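PDB 3EGE: putative methyltransferase from antibiotic biosynthesis pathway, which probably transfers a methyl group from S-adenosylmethionine to an acceptor that has not been identified. Local coordinates for residues P18-V23 with G47-L52; S36-I41 with S94-S100; I27-N31 with G124-L128; F178-H182 with Q246-Y252. Numbering follows the deposited sequence.

Contact 1 of 4, residues P18-V23 with G47-L52; sequences PDIRIV and GYSVAL
Pro-18 sets its CB over one face of the Tyr-48 ring in a CH-pi contact, 3.7 Å from the ring centroid and 13° off the normal. The same proline presses on the start of helix 47-53, with Pro-18 CG 3.4 Å from Gly-47 C; a side chain at Gly-47, which closes a possible GxGxxG pattern, would collide with it. Tyr-48 takes chi1 m, carrying its hydroxyl to the start of the other helix, where Asp-19 N donates to Tyr-48 OH (3.2 Å, 166°). That hydroxyl is also hydrogen-bonded to Asp-186. Asp-19 (chi1 t) is the N-cap of helix 20-30: Arg-21 N donates to Asp-19 OD1 at 3.0 Å, and Ser-185 N binds the other carboxylate oxygen. One turn on, Ile-22 CG2 and Val-23 CG2 reach Tyr-48 CE1 at 3.6 and 3.8 Å, while Val-23 CG2 meets Ala-51 CB at 3.8 Å and Val-23 CG1 meets Leu-52 CD2 at 4.1 Å. CA atoms pair Pro-18 with Gly-47 (6.0 Å) and Val-23 with Leu-52 (6.8 Å). The N-terminal helix 20-30 thus packs against helix 47-53, which follows strand 37-41 and the possible glycine-rich turn of the Rossmann-like methyltransferase fold, and Ile-22 reaches Phe-178 of strand 172-181.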
loop_
_atom_site.group_PDB
_atom_site.type_symbol
_atom_site.label_atom_id
_atom_site.label_comp_id
_atom_site.label_asym_id
_atom_site.label_seq_id
_atom_site.Cartn_x
_atom_site.Cartn_y
_atom_site.Cartn_z
ATOM N N PRO A 18 -8.933 -4.498 -4.662
ATOM C CA PRO A 18 -7.558 -4.871 -5.081
ATOM C C PRO A 18 -7.413 -4.949 -6.599
ATOM O O PRO A 18 -8.297 -5.474 -7.269
ATOM C CB PRO A 18 -7.324 -6.241 -4.408
ATOM C CG PRO A 18 -8.292 -6.306 -3.294
ATOM C CD PRO A 18 -9.505 -5.509 -3.746
ATOM N N ASP A 19 -6.336 -4.370 -7.123
ATOM C CA ASP A 19 -6.103 -4.303 -8.557
ATOM C C ASP A 19 -5.241 -5.479 -8.968
ATOM O O ASP A 19 -4.233 -5.755 -8.309
ATOM C CB ASP A 19 -5.451 -2.975 -8.921
ATOM C CG ASP A 19 -5.478 -2.721 -10.405
ATOM O OD1 ASP A 19 -4.671 -3.337 -11.123
ATOM O OD2 ASP A 19 -6.321 -1.902 -10.830
ATOM N N ILE A 20 -5.637 -6.140 -10.067
ATOM C CA ILE A 20 -4.979 -7.360 -10.572
ATOM C C ILE A 20 -3.505 -7.148 -10.966
ATOM O O ILE A 20 -2.714 -8.091 -10.937
ATOM C CB ILE A 20 -5.772 -7.998 -11.764
ATOM C CG1 ILE A 20 -5.390 -9.485 -11.959
ATOM C CG2 ILE A 20 -5.604 -7.172 -13.065
ATOM C CD1 ILE A 20 -6.134 -10.193 -13.158
ATOM N N ARG A 21 -3.154 -5.919 -11.349
ATOM C CA ARG A 21 -1.764 -5.572 -11.683
ATOM C C ARG A 21 -0.869 -5.539 -10.453
ATOM O O ARG A 21 0.299 -5.922 -10.528
ATOM C CB ARG A 21 -1.705 -4.269 -12.457
ATOM C CG ARG A 21 -2.268 -4.455 -13.838
ATOM C CD ARG A 21 -2.603 -3.184 -14.483
ATOM N NE ARG A 21 -3.705 -2.487 -13.810
ATOM C CZ ARG A 21 -4.295 -1.395 -14.288
ATOM N NH1 ARG A 21 -3.971 -0.914 -15.483
ATOM N NH2 ARG A 21 -5.264 -0.819 -13.600
ATOM N N ILE A 22 -1.427 -5.096 -9.327
ATOM C CA ILE A 22 -0.712 -5.131 -8.059
ATOM C C ILE A 22 -0.571 -6.607 -7.622
ATOM O O ILE A 22 0.532 -7.028 -7.267
ATOM C CB ILE A 22 -1.369 -4.256 -6.990
ATOM C CG1 ILE A 22 -1.362 -2.788 -7.462
ATOM C CG2 ILE A 22 -0.616 -4.401 -5.664
ATOM C CD1 ILE A 22 -1.932 -1.796 -6.469
ATOM N N VAL A 23 -1.653 -7.390 -7.722
ATOM C CA VAL A 23 -1.626 -8.825 -7.355
ATOM C C VAL A 23 -0.605 -9.592 -8.201
ATOM O O VAL A 23 0.176 -10.355 -7.646
ATOM C CB VAL A 23 -3.028 -9.511 -7.493
ATOM C CG1 VAL A 23 -2.935 -11.002 -7.195
ATOM C CG2 VAL A 23 -4.063 -8.815 -6.604
ATOM N N GLY A 47 -8.313 -7.469 1.604
ATOM C CA GLY A 47 -8.579 -7.527 0.170
ATOM C C GLY A 47 -7.474 -8.247 -0.577
ATOM O O GLY A 47 -7.762 -9.164 -1.346
ATOM N N TYR A 48 -6.223 -7.845 -0.341
ATOM C CA TYR A 48 -5.050 -8.510 -0.960
ATOM C C TYR A 48 -4.809 -9.956 -0.451
ATOM O O TYR A 48 -4.373 -10.829 -1.235
ATOM C CB TYR A 48 -3.793 -7.632 -0.897
ATOM C CG TYR A 48 -3.873 -6.540 -1.942
ATOM C CD1 TYR A 48 -3.491 -6.792 -3.283
ATOM C CD2 TYR A 48 -4.397 -5.274 -1.628
ATOM C CE1 TYR A 48 -3.609 -5.775 -4.288
ATOM C CE2 TYR A 48 -4.524 -4.271 -2.609
ATOM C CZ TYR A 48 -4.120 -4.524 -3.936
ATOM O OH TYR A 48 -4.233 -3.551 -4.895
ATOM N N SER A 49 -5.132 -10.186 0.829
ATOM C CA SER A 49 -5.079 -11.512 1.458
ATOM C C SER A 49 -5.971 -12.486 0.696
ATOM O O SER A 49 -5.515 -13.570 0.291
ATOM C CB SER A 49 -5.512 -11.451 2.940
ATOM O OG SER A 49 -4.855 -10.390 3.639
ATOM N N VAL A 50 -7.218 -12.070 0.455
ATOM C CA VAL A 50 -8.195 -12.886 -0.305
ATOM C C VAL A 50 -7.811 -13.005 -1.775
ATOM O O VAL A 50 -7.897 -14.090 -2.351
ATOM C CB VAL A 50 -9.661 -12.330 -0.175
ATOM C CG1 VAL A 50 -10.644 -13.093 -1.114
ATOM C CG2 VAL A 50 -10.120 -12.397 1.300
ATOM N N ALA A 51 -7.395 -11.884 -2.363
ATOM C CA ALA A 51 -6.945 -11.824 -3.757
ATOM C C ALA A 51 -5.773 -12.805 -4.013
ATOM O O ALA A 51 -5.791 -13.559 -4.991
ATOM C CB ALA A 51 -6.566 -10.357 -4.139
ATOM N N LEU A 52 -4.792 -12.810 -3.112
ATOM C CA LEU A 52 -3.654 -13.759 -3.182
ATOM C C LEU A 52 -4.051 -15.175 -2.827
ATOM O O LEU A 52 -3.512 -16.108 -3.419
ATOM C CB LEU A 52 -2.487 -13.303 -2.302
ATOM C CG LEU A 52 -1.797 -12.040 -2.842
ATOM C CD1 LEU A 52 -1.150 -11.290 -1.717
ATOM C CD2 LEU A 52 -0.794 -12.393 -3.952
#

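Contact 2 of 4, residues S36-I41 with S94-S100; sequences SVIADI and SVDGVIS
Val-95 CG1 sits 4.0 Å from both Val-37 CG1 and Ala-39 CB, and Ile-41 CG1 (chi1 m, chi2 m) lies 4.0 Å from Val-98 CG1; Ile-120 and Met-117 of helix 110-120 cover this face. Across the sheet, Ile-38 CD1 meets Ile-99 CD1 at 4.0 Å, both isoleucines in p,t rotamers, under Leu-52 of helix 47-53. Between these layers strands 37-41 and 97-101 run parallel, their short axes 4.5 Å apart at 24°, pairing Ile-38 with Gly-97, Ala-39 with Val-98 and Asp-40 with Ile-99 (CA-CA 4.5, 4.7 and 4.9 Å). They are central neighbours in the Rossmann-like methyltransferase sheet, where strand order 3-2-1-4-5 sets the first strand beside the fourth. The ladder runs from Ala-39 N to Gly-97 O (2.9 Å), Ile-99 N to Ala-39 O (2.8 Å) and Ile-41 N to Ile-99 O (2.9 Å). At the N-terminal end Val-37 O accepts from Asp-96 N (2.8 Å) and Gly-97 N (3.1 Å), while Val-37 N donates to Asp-96 OD2 at 2.9 Å. Asp-40, chi1 t, turns its carboxylate to Ser-49 on the helix. At the C-terminal end Ser-100 OG, chi1 t, donates to Ile-41 O at 2.6 Å.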
loop_
_atom_site.group_PDB
_atom_site.type_symbol
_atom_site.label_atom_id
_atom_site.label_comp_id
_atom_site.label_asym_id
_atom_site.label_seq_id
_atom_site.Cartn_x
_atom_site.Cartn_y
_atom_site.Cartn_z
ATOM N N SER A 36 1.686 -22.873 -1.546
ATOM C CA SER A 36 2.621 -22.281 -0.591
ATOM C C SER A 36 1.817 -21.422 0.399
ATOM O O SER A 36 0.643 -21.097 0.153
ATOM C CB SER A 36 3.690 -21.450 -1.304
ATOM O OG SER A 36 4.466 -22.271 -2.161
ATOM N N VAL A 37 2.445 -21.127 1.538
ATOM C CA VAL A 37 1.868 -20.345 2.617
ATOM C C VAL A 37 2.630 -19.022 2.704
ATOM O O VAL A 37 3.865 -18.986 2.577
ATOM C CB VAL A 37 1.870 -21.120 3.971
ATOM C CG1 VAL A 37 1.154 -20.328 5.106
ATOM C CG2 VAL A 37 1.176 -22.449 3.804
ATOM N N ILE A 38 1.862 -17.923 2.822
ATOM C CA ILE A 38 2.404 -16.606 3.026
ATOM C C ILE A 38 1.773 -15.929 4.245
ATOM O O ILE A 38 0.631 -16.219 4.604
ATOM C CB ILE A 38 2.297 -15.676 1.737
ATOM C CG1 ILE A 38 0.837 -15.339 1.354
ATOM C CG2 ILE A 38 3.051 -16.322 0.528
ATOM C CD1 ILE A 38 0.704 -14.084 0.525
ATOM N N ALA A 39 2.542 -15.034 4.872
ATOM C CA ALA A 39 2.060 -14.182 5.946
ATOM C C ALA A 39 1.844 -12.821 5.293
ATOM O O ALA A 39 2.681 -12.385 4.481
ATOM C CB ALA A 39 3.033 -14.087 7.065
ATOM N N ASP A 40 0.686 -12.200 5.595
ATOM C CA ASP A 40 0.323 -10.840 5.138
ATOM C C ASP A 40 0.286 -10.005 6.429
ATOM O O ASP A 40 -0.664 -10.118 7.244
ATOM C CB ASP A 40 -1.035 -10.847 4.411
ATOM C CG ASP A 40 -1.434 -9.469 3.830
ATOM O OD1 ASP A 40 -0.667 -8.478 3.919
ATOM O OD2 ASP A 40 -2.553 -9.393 3.259
ATOM N N ILE A 41 1.338 -9.201 6.615
ATOM C CA ILE A 41 1.531 -8.404 7.833
ATOM C C ILE A 41 0.981 -7.023 7.547
ATOM O O ILE A 41 1.435 -6.351 6.636
ATOM C CB ILE A 41 3.026 -8.357 8.268
ATOM C CG1 ILE A 41 3.661 -9.789 8.289
ATOM C CG2 ILE A 41 3.188 -7.610 9.617
ATOM C CD1 ILE A 41 2.904 -10.852 9.161
ATOM N N SER A 94 7.212 -20.908 9.737
ATOM C CA SER A 94 5.826 -21.321 9.517
ATOM C C SER A 94 5.210 -20.871 8.182
ATOM O O SER A 94 4.084 -21.293 7.847
ATOM C CB SER A 94 4.955 -20.800 10.678
ATOM O OG SER A 94 5.045 -19.405 10.779
ATOM N N VAL A 95 5.908 -20.012 7.444
ATOM C CA VAL A 95 5.443 -19.542 6.143
ATOM C C VAL A 95 6.577 -19.594 5.140
ATOM O O VAL A 95 7.758 -19.519 5.503
ATOM C CB VAL A 95 4.817 -18.091 6.213
ATOM C CG1 VAL A 95 3.647 -18.055 7.222
ATOM C CG2 VAL A 95 5.886 -17.010 6.540
ATOM N N ASP A 96 6.190 -19.733 3.874
ATOM C CA ASP A 96 7.120 -19.778 2.727
ATOM C C ASP A 96 7.492 -18.382 2.252
ATOM O O ASP A 96 8.601 -18.193 1.804
ATOM C CB ASP A 96 6.504 -20.562 1.576
ATOM C CG ASP A 96 6.217 -21.968 1.959
ATOM O OD1 ASP A 96 7.196 -22.648 2.314
ATOM O OD2 ASP A 96 5.041 -22.396 1.935
ATOM N N GLY A 97 6.557 -17.428 2.362
ATOM C CA GLY A 97 6.772 -16.040 1.998
ATOM C C GLY A 97 6.017 -15.067 2.901
ATOM O O GLY A 97 5.142 -15.449 3.669
ATOM N N VAL A 98 6.393 -13.796 2.805
ATOM C CA VAL A 98 5.839 -12.753 3.623
ATOM C C VAL A 98 5.601 -11.524 2.760
ATOM O O VAL A 98 6.457 -11.163 1.951
ATOM C CB VAL A 98 6.820 -12.377 4.776
ATOM C CG1 VAL A 98 6.234 -11.254 5.663
ATOM C CG2 VAL A 98 7.192 -13.609 5.633
ATOM N N ILE A 99 4.443 -10.887 2.950
ATOM C CA ILE A 99 4.110 -9.638 2.269
ATOM C C ILE A 99 3.601 -8.547 3.239
ATOM O O ILE A 99 3.057 -8.846 4.305
ATOM C CB ILE A 99 3.057 -9.854 1.106
ATOM C CG1 ILE A 99 1.629 -10.092 1.643
ATOM C CG2 ILE A 99 3.482 -10.996 0.184
ATOM C CD1 ILE A 99 0.601 -10.085 0.577
ATOM N N SER A 100 3.810 -7.293 2.858
ATOM C CA SER A 100 3.157 -6.145 3.535
ATOM C C SER A 100 2.882 -5.108 2.446
ATOM O O SER A 100 3.821 -4.506 1.886
ATOM C CB SER A 100 3.956 -5.565 4.699
ATOM O OG SER A 100 3.092 -4.777 5.494
#

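Contact 3 of 4, residues I27-N31 with G124-L128; sequences INLLN and GTIVL
Helix-on-sheet packing in the Rossmann-like methyltransferase fold brings the last turn of helix 20-30 onto the beginning of strand 126-131. The apolar part centres on Val-127, whose CB points to the helix and whose methyls, with chi1 t, pack against both leucines. Val-127 CG1 lies 3.6 Å from Leu-29 CD1, and Val-127 CG2 lies 3.6 Å from Leu-29 CB and 3.7 Å from Leu-30 CD2. Both leucines adopt the m,t rotamer; Leu-29 projects straight at the strand, whereas Leu-30 starts out sideways and brings CD2 in to the strand. Leu-29 also packs on Phe-254 and Tyr-256 of strand 252-258, and Leu-30 on Ile-99 of strand 97-101, so the two leucines span the strands flanking 126-131. Ile-126 and Leu-128 point away from this helix, toward Met-117 of helix 110-120 on the other face of the sheet. In register, CA of Leu-29 is 6.5 Å from CA of Val-127, and CA of Leu-30 is 5.8 Å from CA of Thr-125. Backbone geometry ends the helix here: Asn-31 N still bonds Ile-27 O at 3.0 Å, but Asn-31 itself has phi/psi of 48/51°. The polar part is a single hydrogen bond from Thr-125 (chi1 p), whose OG1 donates to Leu-29 O at 3.0 Å.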
loop_
_atom_site.group_PDB
_atom_site.type_symbol
_atom_site.label_atom_id
_atom_site.label_comp_id
_atom_site.label_asym_id
_atom_site.label_seq_id
_atom_site.Cartn_x
_atom_site.Cartn_y
_atom_site.Cartn_z
ATOM N N ILE A 27 2.607 -11.544 -6.829
ATOM C CA ILE A 27 2.767 -12.946 -7.214
ATOM C C ILE A 27 4.113 -13.191 -7.904
ATOM O O ILE A 27 4.780 -14.183 -7.597
ATOM C CB ILE A 27 1.573 -13.453 -8.105
ATOM C CG1 ILE A 27 0.285 -13.554 -7.275
ATOM C CG2 ILE A 27 1.858 -14.836 -8.748
ATOM C CD1 ILE A 27 0.254 -14.659 -6.207
ATOM N N ASN A 28 4.512 -12.288 -8.811
ATOM C CA ASN A 28 5.786 -12.434 -9.538
ATOM C C ASN A 28 7.006 -12.309 -8.617
ATOM O O ASN A 28 7.933 -13.121 -8.708
ATOM C CB ASN A 28 5.842 -11.509 -10.764
ATOM C CG ASN A 28 4.791 -11.886 -11.832
ATOM O OD1 ASN A 28 4.510 -13.069 -12.074
ATOM N ND2 ASN A 28 4.215 -10.874 -12.472
ATOM N N LEU A 29 6.970 -11.339 -7.701
ATOM C CA LEU A 29 8.048 -11.181 -6.709
ATOM C C LEU A 29 8.149 -12.350 -5.697
ATOM O O LEU A 29 9.243 -12.670 -5.223
ATOM C CB LEU A 29 7.921 -9.842 -5.965
ATOM C CG LEU A 29 8.228 -8.599 -6.812
ATOM C CD1 LEU A 29 7.955 -7.326 -6.018
ATOM C CD2 LEU A 29 9.687 -8.627 -7.362
ATOM N N LEU A 30 7.008 -12.955 -5.367
ATOM C CA LEU A 30 6.949 -14.087 -4.437
ATOM C C LEU A 30 7.527 -15.328 -5.069
ATOM O O LEU A 30 8.223 -16.095 -4.396
ATOM C CB LEU A 30 5.510 -14.371 -3.973
ATOM C CG LEU A 30 4.893 -13.434 -2.932
ATOM C CD1 LEU A 30 3.417 -13.773 -2.790
ATOM C CD2 LEU A 30 5.602 -13.499 -1.556
ATOM N N ASN A 31 7.186 -15.542 -6.339
ATOM C CA ASN A 31 7.670 -16.665 -7.117
ATOM C C ASN A 31 7.546 -18.010 -6.355
ATOM O O ASN A 31 8.508 -18.758 -6.195
ATOM C CB ASN A 31 9.106 -16.378 -7.574
ATOM C CG ASN A 31 9.625 -17.437 -8.518
ATOM O OD1 ASN A 31 8.906 -17.887 -9.409
ATOM N ND2 ASN A 31 10.846 -17.889 -8.285
ATOM N N GLY A 124 11.369 -18.660 0.908
ATOM C CA GLY A 124 10.886 -17.635 -0.010
ATOM C C GLY A 124 11.366 -16.225 0.265
ATOM O O GLY A 124 12.366 -16.003 0.967
ATOM N N THR A 125 10.595 -15.278 -0.267
ATOM C CA THR A 125 10.946 -13.882 -0.269
ATOM C C THR A 125 9.938 -13.001 0.484
ATOM O O THR A 125 8.754 -13.351 0.645
ATOM C CB THR A 125 11.141 -13.372 -1.744
ATOM O OG1 THR A 125 9.880 -13.189 -2.371
ATOM C CG2 THR A 125 12.002 -14.358 -2.588
ATOM N N ILE A 126 10.472 -11.879 0.970
ATOM C CA ILE A 126 9.735 -10.833 1.641
ATOM C C ILE A 126 9.470 -9.805 0.520
ATOM O O ILE A 126 10.410 -9.396 -0.163
ATOM C CB ILE A 126 10.534 -10.241 2.833
ATOM C CG1 ILE A 126 10.780 -11.328 3.913
ATOM C CG2 ILE A 126 9.780 -9.075 3.441
ATOM C CD1 ILE A 126 11.645 -10.870 5.099
ATOM N N VAL A 127 8.198 -9.486 0.286
ATOM C CA VAL A 127 7.769 -8.530 -0.731
ATOM C C VAL A 127 6.998 -7.390 -0.026
ATOM O O VAL A 127 5.925 -7.607 0.505
ATOM C CB VAL A 127 6.851 -9.213 -1.798
ATOM C CG1 VAL A 127 6.404 -8.188 -2.899
ATOM C CG2 VAL A 127 7.553 -10.432 -2.419
ATOM N N LEU A 128 7.563 -6.182 -0.034
ATOM C CA LEU A 128 6.937 -5.003 0.584
ATOM C C LEU A 128 6.538 -3.997 -0.499
ATOM O O LEU A 128 7.381 -3.620 -1.272
ATOM C CB LEU A 128 7.928 -4.332 1.564
ATOM C CG LEU A 128 8.595 -5.231 2.630
ATOM C CD1 LEU A 128 9.551 -4.410 3.537
ATOM C CD2 LEU A 128 7.567 -5.971 3.473
#

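Contact 4 of 4, residues F178-H182 with Q246-Y252; sequences FLLPH and QEIDIGY
An antiparallel beta pairing at the edge of the mixed sheet joins the end of strand 172-181 to the short strand 247-248. Leu-180 and Ile-248 form the hydrogen-bonded pair, Leu-180 N to Ile-248 O at 2.9 Å and Ile-248 N to Leu-180 O at 3.2 Å; Pro-181 and Glu-247 follow as a non-hydrogen-bonded pair, CA-CA 4.5 Å. Beyond it, His-182 N makes a weak hydrogen bond to Gln-246 O, 3.2 Å. Toward the other end the chains part, and a water fills the gap: it donates to Phe-178 O (2.8 Å) and Asp-249 OD1 (2.7 Å) and accepts from Ile-250 N (2.9 Å) and Tyr-252 N (3.0 Å). An Asx turn, Gly-251 N to Asp-249 OD1 at 2.8 Å, bends the chain through Gly-251 (phi 78°), so that Phe-178 N reaches Tyr-252 O at 2.9 Å. Leu-180 CD1 (m,t) packs on Ile-250 CD1 at 3.4 Å and Tyr-252 CE1 at 3.7 Å. Strand 172-181 thus lies between strands 252-258 and 247-248, with Phe-178 and Pro-181 against helix 20-30.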
loop_
_atom_site.group_PDB
_atom_site.type_symbol
_atom_site.label_atom_id
_atom_site.label_comp_id
_atom_site.label_asym_id
_atom_site.label_seq_id
_atom_site.Cartn_x
_atom_site.Cartn_y
_atom_site.Cartn_z
ATOM N N PHE A 178 6.889 0.823 -8.749
ATOM C CA PHE A 178 5.581 0.419 -9.232
ATOM C C PHE A 178 4.983 1.753 -9.725
ATOM O O PHE A 178 4.500 2.580 -8.920
ATOM C CB PHE A 178 4.691 -0.265 -8.190
ATOM C CG PHE A 178 3.298 -0.522 -8.707
ATOM C CD1 PHE A 178 3.077 -1.513 -9.674
ATOM C CD2 PHE A 178 2.215 0.274 -8.286
ATOM C CE1 PHE A 178 1.784 -1.743 -10.207
ATOM C CE2 PHE A 178 0.912 0.059 -8.813
ATOM C CZ PHE A 178 0.701 -0.940 -9.787
ATOM N N LEU A 179 5.054 1.960 -11.036
ATOM C CA LEU A 179 4.480 3.148 -11.689
ATOM C C LEU A 179 2.986 2.894 -11.668
ATOM O O LEU A 179 2.549 1.757 -11.893
ATOM C CB LEU A 179 4.988 3.303 -13.123
ATOM C CG LEU A 179 6.523 3.398 -13.277
ATOM C CD1 LEU A 179 6.965 3.378 -14.759
ATOM C CD2 LEU A 179 7.061 4.620 -12.553
ATOM N N LEU A 180 2.213 3.925 -11.359
ATOM C CA LEU A 180 0.765 3.785 -11.235
ATOM C C LEU A 180 0.044 3.914 -12.577
ATOM O O LEU A 180 0.191 4.946 -13.236
ATOM C CB LEU A 180 0.199 4.848 -10.301
ATOM C CG LEU A 180 0.685 4.925 -8.850
ATOM C CD1 LEU A 180 -0.165 6.009 -8.098
ATOM C CD2 LEU A 180 0.630 3.566 -8.156
ATOM N N PRO A 181 -0.736 2.882 -12.990
ATOM C CA PRO A 181 -1.584 3.064 -14.178
ATOM C C PRO A 181 -2.654 4.112 -13.894
ATOM O O PRO A 181 -2.931 4.409 -12.742
ATOM C CB PRO A 181 -2.237 1.700 -14.375
ATOM C CG PRO A 181 -1.457 0.735 -13.508
ATOM C CD PRO A 181 -0.848 1.518 -12.432
ATOM N N HIS A 182 -3.244 4.661 -14.944
ATOM C CA HIS A 182 -4.274 5.691 -14.804
ATOM C C HIS A 182 -5.638 5.160 -14.358
ATOM O O HIS A 182 -6.451 5.956 -13.911
ATOM C CB HIS A 182 -4.451 6.452 -16.121
ATOM C CG HIS A 182 -5.116 5.648 -17.198
ATOM N ND1 HIS A 182 -6.470 5.723 -17.450
ATOM C CD2 HIS A 182 -4.623 4.717 -18.048
ATOM C CE1 HIS A 182 -6.774 4.891 -18.429
ATOM N NE2 HIS A 182 -5.674 4.263 -18.802
ATOM N N GLN A 246 -0.020 7.503 -19.658
ATOM C CA GLN A 246 -0.680 6.223 -19.306
ATOM C C GLN A 246 -0.296 5.757 -17.898
ATOM O O GLN A 246 -1.054 4.999 -17.281
ATOM C CB GLN A 246 -0.452 5.136 -20.375
ATOM C CG GLN A 246 -0.894 5.551 -21.804
ATOM C CD GLN A 246 -2.280 6.264 -21.889
ATOM O OE1 GLN A 246 -3.275 5.821 -21.300
ATOM N NE2 GLN A 246 -2.330 7.363 -22.648
ATOM N N GLU A 247 0.876 6.194 -17.417
ATOM C CA GLU A 247 1.336 5.929 -16.052
ATOM C C GLU A 247 2.269 7.008 -15.518
ATOM O O GLU A 247 2.896 7.736 -16.287
ATOM C CB GLU A 247 1.991 4.555 -15.938
ATOM C CG GLU A 247 3.250 4.367 -16.761
ATOM C CD GLU A 247 3.726 2.917 -16.810
ATOM O OE1 GLU A 247 3.162 2.027 -16.099
ATOM O OE2 GLU A 247 4.680 2.682 -17.587
ATOM N N ILE A 248 2.372 7.068 -14.196
ATOM C CA ILE A 248 3.161 8.085 -13.492
ATOM C C ILE A 248 3.864 7.515 -12.249
ATOM O O ILE A 248 3.363 6.580 -11.628
ATOM C CB ILE A 248 2.239 9.284 -13.075
ATOM C CG1 ILE A 248 3.062 10.550 -12.834
ATOM C CG2 ILE A 248 1.362 8.933 -11.868
ATOM C CD1 ILE A 248 2.216 11.806 -12.606
ATOM N N ASP A 249 5.016 8.094 -11.903
ATOM C CA ASP A 249 5.758 7.693 -10.725
ATOM C C ASP A 249 5.434 8.630 -9.574
ATOM O O ASP A 249 5.850 9.773 -9.583
ATOM C CB ASP A 249 7.280 7.681 -10.959
ATOM C CG ASP A 249 8.055 7.056 -9.775
ATOM O OD1 ASP A 249 7.456 6.602 -8.781
ATOM O OD2 ASP A 249 9.274 7.008 -9.835
ATOM N N ILE A 250 4.741 8.106 -8.568
ATOM C CA ILE A 250 4.396 8.858 -7.356
ATOM C C ILE A 250 5.158 8.279 -6.144
ATOM O O ILE A 250 4.732 8.425 -4.995
ATOM C CB ILE A 250 2.863 8.930 -7.156
ATOM C CG1 ILE A 250 2.171 9.286 -8.493
ATOM C CG2 ILE A 250 2.475 10.020 -6.104
ATOM C CD1 ILE A 250 0.650 9.284 -8.417
ATOM N N GLY A 251 6.333 7.699 -6.416
ATOM C CA GLY A 251 7.205 7.163 -5.395
ATOM C C GLY A 251 6.850 5.806 -4.808
ATOM O O GLY A 251 7.440 5.433 -3.805
ATOM N N TYR A 252 5.916 5.069 -5.421
ATOM C CA TYR A 252 5.581 3.721 -4.945
ATOM C C TYR A 252 6.675 2.766 -5.409
ATOM O O TYR A 252 7.108 2.807 -6.582
ATOM C CB TYR A 252 4.202 3.263 -5.398
ATOM C CG TYR A 252 3.087 4.065 -4.772
ATOM C CD1 TYR A 252 2.643 5.273 -5.374
ATOM C CD2 TYR A 252 2.495 3.654 -3.584
ATOM C CE1 TYR A 252 1.599 6.049 -4.810
ATOM C CE2 TYR A 252 1.428 4.405 -2.985
ATOM C CZ TYR A 252 0.984 5.616 -3.610
ATOM O OH TYR A 252 -0.033 6.402 -3.070
HETATM O O HOH W 1 5.121 5.277 -8.266
#

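From the N terminus, helix 20-30 enters contact 1 with its first turn and contact 3 with its last. Contact 1 closes a short loop around strand 37-41, which itself opens contact 2, so contacts 1 and 2 cross along the chain; contacts 1 and 3 cross as well. Contact 2 falls wholly within the longer loop that contact 3 closes, and strands 97-101 and 126-131 join the two through backbone pairing of Val-98 and Ser-100 with Val-127. Contact 4 comes later, in series with the rest, some 26 Å from contact 2 between centres. It extends the same sheet, and Ile-22 against Phe-178 brings it to contact 1.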